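Long-range contacts in putative CRISPR-associated endoribonuclease-like protein Cas6 (Pyrococcus furiosus, PDB 3UFC), which binds CRISPR RNA and belongs to the Cas6 family of CRISPR-associated proteins that serve antiviral defence: residues D150-D155 against R203-V208; S132-R137 against N224-K229. One frame throughout, in Å; residues are numbered along the deposited sequence.

From the N terminus, strand 125-130 of the four-stranded sheet runs into residues 132-137, which lead into strand 136-142. That strand pairs with strand 145-151, which runs out into the turn within 150-155. After helix 158-174 and strand 183-197, strand 200-213 runs alongside this end at 203-208 and closes interaction 1. Helix 215-224 follows, and the loop behind it, 224-229, returns to 132-137 to close interaction 2, so the loop of interaction 1 lies wholly within the larger one. The two contacts meet directly: Asp150 forms a salt bridge with Arg137, and Leu206 packs on Pro133. Together they join the two-stranded hairpin, the four-stranded sheet and the loop after helix 215-224.

Interaction 1: residues D150-D155 against R203-V208; sequences DLYPHD and RGSLMV
Asp150 OD1 is gripped twice: by the backbone N of Arg203, 2.6 Å away above the carboxylate plane in a nearly straight bond (166°), and by a water that also makes a weak hydrogen bond with Arg203 NE. The guanidinium stands 45° to that plane and sends no N-H at OD1; any attraction between the charges would be long-range, Asp150 OD1 and Arg203 NE being 4.4 Å apart. OD2 forms a salt bridge with Arg137. Asp150 CG lies beside its own backbone N, directing the carboxylate to Arg203.

The ring of Tyr152 turns its edge to the strand, with Gly204 O and Ser205 OG near its plane. Its hydroxyl rests on the aliphatic part of Arg203, Tyr152 OH to Arg203 CD being 3.3 Å. Pro153 lays CD against Ser205 OG and meets Met207 tip to tip, Pro153 CG to Met207 SD 3.6 Å, the methionine bent at chi3 (-84°). Two waters hydrogen-bond Leu151 O; one also reaches Arg203 O, the other Ser205 OG.

Tyr152 to Asp155 is a type I beta turn, closed by Asp155 N to Tyr152 O at 2.8 Å. Asp155 OD1 reaches back to Tyr152 N at 2.7 Å through its anti lone pair. What results is a beta-hairpin strand end turning over strand 200-213 of the antiparallel C-terminal Cas6 sheet, held by one side-chain-to-backbone hydrogen bond, side-chain packing and bridging waters, not backbone pairing between the segments.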
# COMPACT_ATOMS: atom_id res chain seq x y z
N ASP A 150 0.96 16.38 5.21
CA ASP A 150 1.38 15.46 4.15
C ASP A 150 2.31 16.14 3.16
O ASP A 150 2.02 17.21 2.63
CB ASP A 150 0.14 14.91 3.44
CG ASP A 150 -0.76 14.13 4.37
OD1 ASP A 150 -1.94 13.89 4.03
OD2 ASP A 150 -0.28 13.74 5.45
N LEU A 151 3.45 15.49 2.92
CA LEU A 151 4.46 16.01 2.01
C LEU A 151 4.48 15.30 0.66
O LEU A 151 3.98 14.18 0.53
CB LEU A 151 5.84 15.88 2.66
CG LEU A 151 6.00 16.59 4.01
CD1 LEU A 151 7.30 16.15 4.67
CD2 LEU A 151 5.98 18.11 3.81
N TYR A 152 5.06 15.96 -0.33
CA TYR A 152 5.19 15.45 -1.69
C TYR A 152 6.67 15.51 -2.06
O TYR A 152 7.43 16.24 -1.43
CB TYR A 152 4.39 16.31 -2.66
CG TYR A 152 2.94 16.47 -2.28
CD1 TYR A 152 2.02 15.44 -2.48
CD2 TYR A 152 2.47 17.66 -1.72
CE1 TYR A 152 0.68 15.59 -2.14
CE2 TYR A 152 1.14 17.82 -1.36
CZ TYR A 152 0.25 16.78 -1.58
OH TYR A 152 -1.08 16.94 -1.27
N PRO A 153 7.09 14.76 -3.09
CA PRO A 153 8.49 14.74 -3.52
C PRO A 153 9.13 16.10 -3.78
O PRO A 153 10.35 16.24 -3.69
CB PRO A 153 8.46 13.86 -4.77
CG PRO A 153 7.34 12.92 -4.48
CD PRO A 153 6.28 13.85 -3.92
N HIS A 154 8.33 17.11 -4.11
CA HIS A 154 8.89 18.43 -4.37
C HIS A 154 9.12 19.25 -3.10
O HIS A 154 9.67 20.35 -3.16
CB HIS A 154 8.01 19.23 -5.35
CG HIS A 154 6.61 19.45 -4.89
ND1 HIS A 154 5.56 18.63 -5.26
CD2 HIS A 154 6.07 20.41 -4.09
CE1 HIS A 154 4.44 19.08 -4.72
NE2 HIS A 154 4.72 20.15 -4.01
N ASP A 155 8.70 18.71 -1.96
CA ASP A 155 8.88 19.38 -0.68
C ASP A 155 10.30 19.15 -0.15
O ASP A 155 10.81 18.03 -0.19
CB ASP A 155 7.87 18.85 0.34
CG ASP A 155 6.48 19.40 0.11
OD1 ASP A 155 5.50 18.62 0.18
OD2 ASP A 155 6.35 20.62 -0.12
N ARG A 203 -3.15 12.62 2.11
CA ARG A 203 -2.63 13.02 0.82
C ARG A 203 -1.30 12.33 0.57
O ARG A 203 -0.44 12.26 1.44
CB ARG A 203 -2.45 14.54 0.77
CG ARG A 203 -3.76 15.31 0.67
CD ARG A 203 -3.55 16.78 0.97
NE ARG A 203 -4.22 17.16 2.20
CZ ARG A 203 -5.54 17.31 2.32
NH1 ARG A 203 -6.32 17.13 1.26
NH2 ARG A 203 -6.07 17.63 3.49
N GLY A 204 -1.15 11.80 -0.64
CA GLY A 204 0.07 11.09 -0.99
C GLY A 204 0.47 11.31 -2.43
O GLY A 204 -0.12 12.14 -3.14
N SER A 205 1.46 10.55 -2.88
CA SER A 205 1.95 10.69 -4.23
C SER A 205 1.94 9.40 -5.04
O SER A 205 2.45 8.38 -4.59
CB SER A 205 3.38 11.23 -4.20
OG SER A 205 3.48 12.40 -3.40
N LEU A 206 1.34 9.46 -6.22
CA LEU A 206 1.38 8.32 -7.12
C LEU A 206 2.66 8.73 -7.84
O LEU A 206 2.78 9.87 -8.29
CB LEU A 206 0.17 8.33 -8.07
CG LEU A 206 -1.11 7.78 -7.42
CD1 LEU A 206 -2.29 7.90 -8.37
CD2 LEU A 206 -0.89 6.32 -7.03
N MET A 207 3.64 7.84 -7.93
CA MET A 207 4.88 8.26 -8.55
C MET A 207 5.78 7.15 -9.07
O MET A 207 5.67 5.99 -8.69
CB MET A 207 5.68 9.10 -7.53
CG MET A 207 5.94 8.38 -6.19
SD MET A 207 6.55 9.42 -4.79
CE MET A 207 8.30 9.47 -5.12
N VAL A 208 6.67 7.55 -9.97
CA VAL A 208 7.67 6.66 -10.53
C VAL A 208 8.95 7.36 -10.12
O VAL A 208 9.10 8.57 -10.36
CB VAL A 208 7.58 6.57 -12.07
CG1 VAL A 208 8.75 5.75 -12.61
CG2 VAL A 208 6.26 5.92 -12.48
O HOH W 1 -3.53 16.00 4.46
O HOH W 2 2.23 12.42 1.88
O HOH W 3 4.07 11.73 -0.88

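Interaction 2: residues S132-R137 against N224-K229; sequences SPIVVR and NGFGEK
Arg137 and Glu228 cross obliquely, the guanidinium and carboxylate planes 78° apart, and the acid spends its nearer oxygen on the backbone. Glu228 OE2 accepts the amide N of Arg137 at 2.8 Å, the donor arriving from above the carboxylate plane. Glu228 CG sits beside its own backbone N, and the extended chain beyond it (chi2 174°) carries the carboxylate past Val135 O. At 4.0 Å from Arg137 NE, Glu228 OE1 is beyond a salt bridge, though the opposite charges may still attract. Bends at chi2 and chi3 curl the arginine by the carboxylate; its NH1 makes a salt bridge with Asp150 OD2 and its NH2 a hydrogen bond with His148 ND1. Lys229 CE sits over one guanidinium face.

The main chains are joined by Glu228 N to Val135 O, 2.8 Å, lying in the carbonyl plane. Gly227 CA lies 3.3 Å from Val135 O; its positive phi (89°) and the closeness of that oxygen leave no room for a CB. A water takes the amide N of Val135 and donates to Phe226 O and Glu228 O, satisfying all three. Ile134 CD1 lies 3.7 Å from Phe226 CB, the side chains running side by side and pointing the same way.

Loop 224-229 packs on helix 158-174 through Glu228 on Val165 and on strand 200-213 through Phe226 on Tyr211, while 132-137 leads into the hairpin strand 136-142.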
# COMPACT_ATOMS: atom_id res chain seq x y z
N SER A 132 0.01 1.96 -4.95
CA SER A 132 -0.83 2.70 -3.99
C SER A 132 0.03 3.93 -3.63
O SER A 132 1.26 3.84 -3.61
CB SER A 132 -1.20 1.86 -2.75
OG SER A 132 -0.09 1.28 -2.10
N PRO A 133 -0.60 5.08 -3.36
CA PRO A 133 0.10 6.33 -3.02
C PRO A 133 1.08 6.28 -1.86
O PRO A 133 0.82 5.67 -0.83
CB PRO A 133 -1.04 7.32 -2.76
CG PRO A 133 -2.21 6.75 -3.51
CD PRO A 133 -2.06 5.26 -3.25
N ILE A 134 2.22 6.94 -2.03
CA ILE A 134 3.22 7.01 -0.98
C ILE A 134 2.91 8.21 -0.08
O ILE A 134 2.75 9.34 -0.55
CB ILE A 134 4.64 7.11 -1.57
CG1 ILE A 134 5.07 5.74 -2.11
CG2 ILE A 134 5.64 7.59 -0.50
CD1 ILE A 134 6.42 5.74 -2.81
N VAL A 135 2.83 7.94 1.22
CA VAL A 135 2.52 8.95 2.21
C VAL A 135 3.73 9.25 3.08
O VAL A 135 4.34 8.35 3.65
CB VAL A 135 1.36 8.49 3.13
CG1 VAL A 135 1.06 9.56 4.19
CG2 VAL A 135 0.11 8.20 2.30
N VAL A 136 4.09 10.53 3.17
CA VAL A 136 5.22 10.97 3.98
C VAL A 136 4.75 12.24 4.68
O VAL A 136 4.40 13.22 4.02
CB VAL A 136 6.47 11.29 3.13
CG1 VAL A 136 7.60 11.76 4.04
CG2 VAL A 136 6.90 10.05 2.34
N ARG A 137 4.76 12.22 6.00
CA ARG A 137 4.28 13.37 6.75
C ARG A 137 5.28 13.97 7.73
O ARG A 137 6.31 13.38 8.05
CB ARG A 137 3.01 12.98 7.51
CG ARG A 137 1.94 12.38 6.63
CD ARG A 137 1.45 11.07 7.19
NE ARG A 137 0.53 11.22 8.31
CZ ARG A 137 -0.71 11.69 8.21
NH1 ARG A 137 -1.19 12.06 7.03
NH2 ARG A 137 -1.48 11.77 9.28
N ASN A 224 7.25 -4.15 2.14
CA ASN A 224 6.29 -3.57 3.08
C ASN A 224 5.76 -2.19 2.73
O ASN A 224 5.03 -1.59 3.52
CB ASN A 224 6.88 -3.53 4.49
CG ASN A 224 7.23 -4.90 5.01
OD1 ASN A 224 6.44 -5.83 4.91
ND2 ASN A 224 8.43 -5.03 5.58
N GLY A 225 6.12 -1.69 1.55
CA GLY A 225 5.67 -0.38 1.12
C GLY A 225 6.61 0.74 1.57
O GLY A 225 7.32 0.61 2.57
N PHE A 226 6.62 1.84 0.81
CA PHE A 226 7.44 3.01 1.14
C PHE A 226 6.57 4.01 1.85
O PHE A 226 5.39 4.17 1.52
CB PHE A 226 7.99 3.67 -0.13
CG PHE A 226 9.26 3.06 -0.63
CD1 PHE A 226 10.49 3.44 -0.09
CD2 PHE A 226 9.23 2.07 -1.61
CE1 PHE A 226 11.68 2.85 -0.52
CE2 PHE A 226 10.42 1.47 -2.05
CZ PHE A 226 11.64 1.86 -1.50
N GLY A 227 7.13 4.69 2.85
CA GLY A 227 6.36 5.70 3.55
C GLY A 227 5.56 5.23 4.75
O GLY A 227 5.87 4.22 5.37
N GLU A 228 4.51 5.98 5.06
CA GLU A 228 3.66 5.69 6.22
C GLU A 228 2.29 5.16 5.83
O GLU A 228 1.91 5.18 4.66
CB GLU A 228 3.47 6.97 7.05
CG GLU A 228 4.76 7.66 7.43
CD GLU A 228 4.51 8.99 8.13
OE1 GLU A 228 3.77 8.99 9.14
OE2 GLU A 228 5.06 10.01 7.68
N LYS A 229 1.56 4.69 6.84
CA LYS A 229 0.20 4.17 6.65
C LYS A 229 0.13 3.02 5.65
O LYS A 229 -0.92 2.78 5.06
CB LYS A 229 -0.71 5.30 6.16
CG LYS A 229 -0.73 6.55 7.02
CD LYS A 229 -1.29 6.26 8.40
CE LYS A 229 -1.52 7.54 9.19
NZ LYS A 229 -2.18 7.27 10.50
O HOH W 4 2.97 5.24 2.16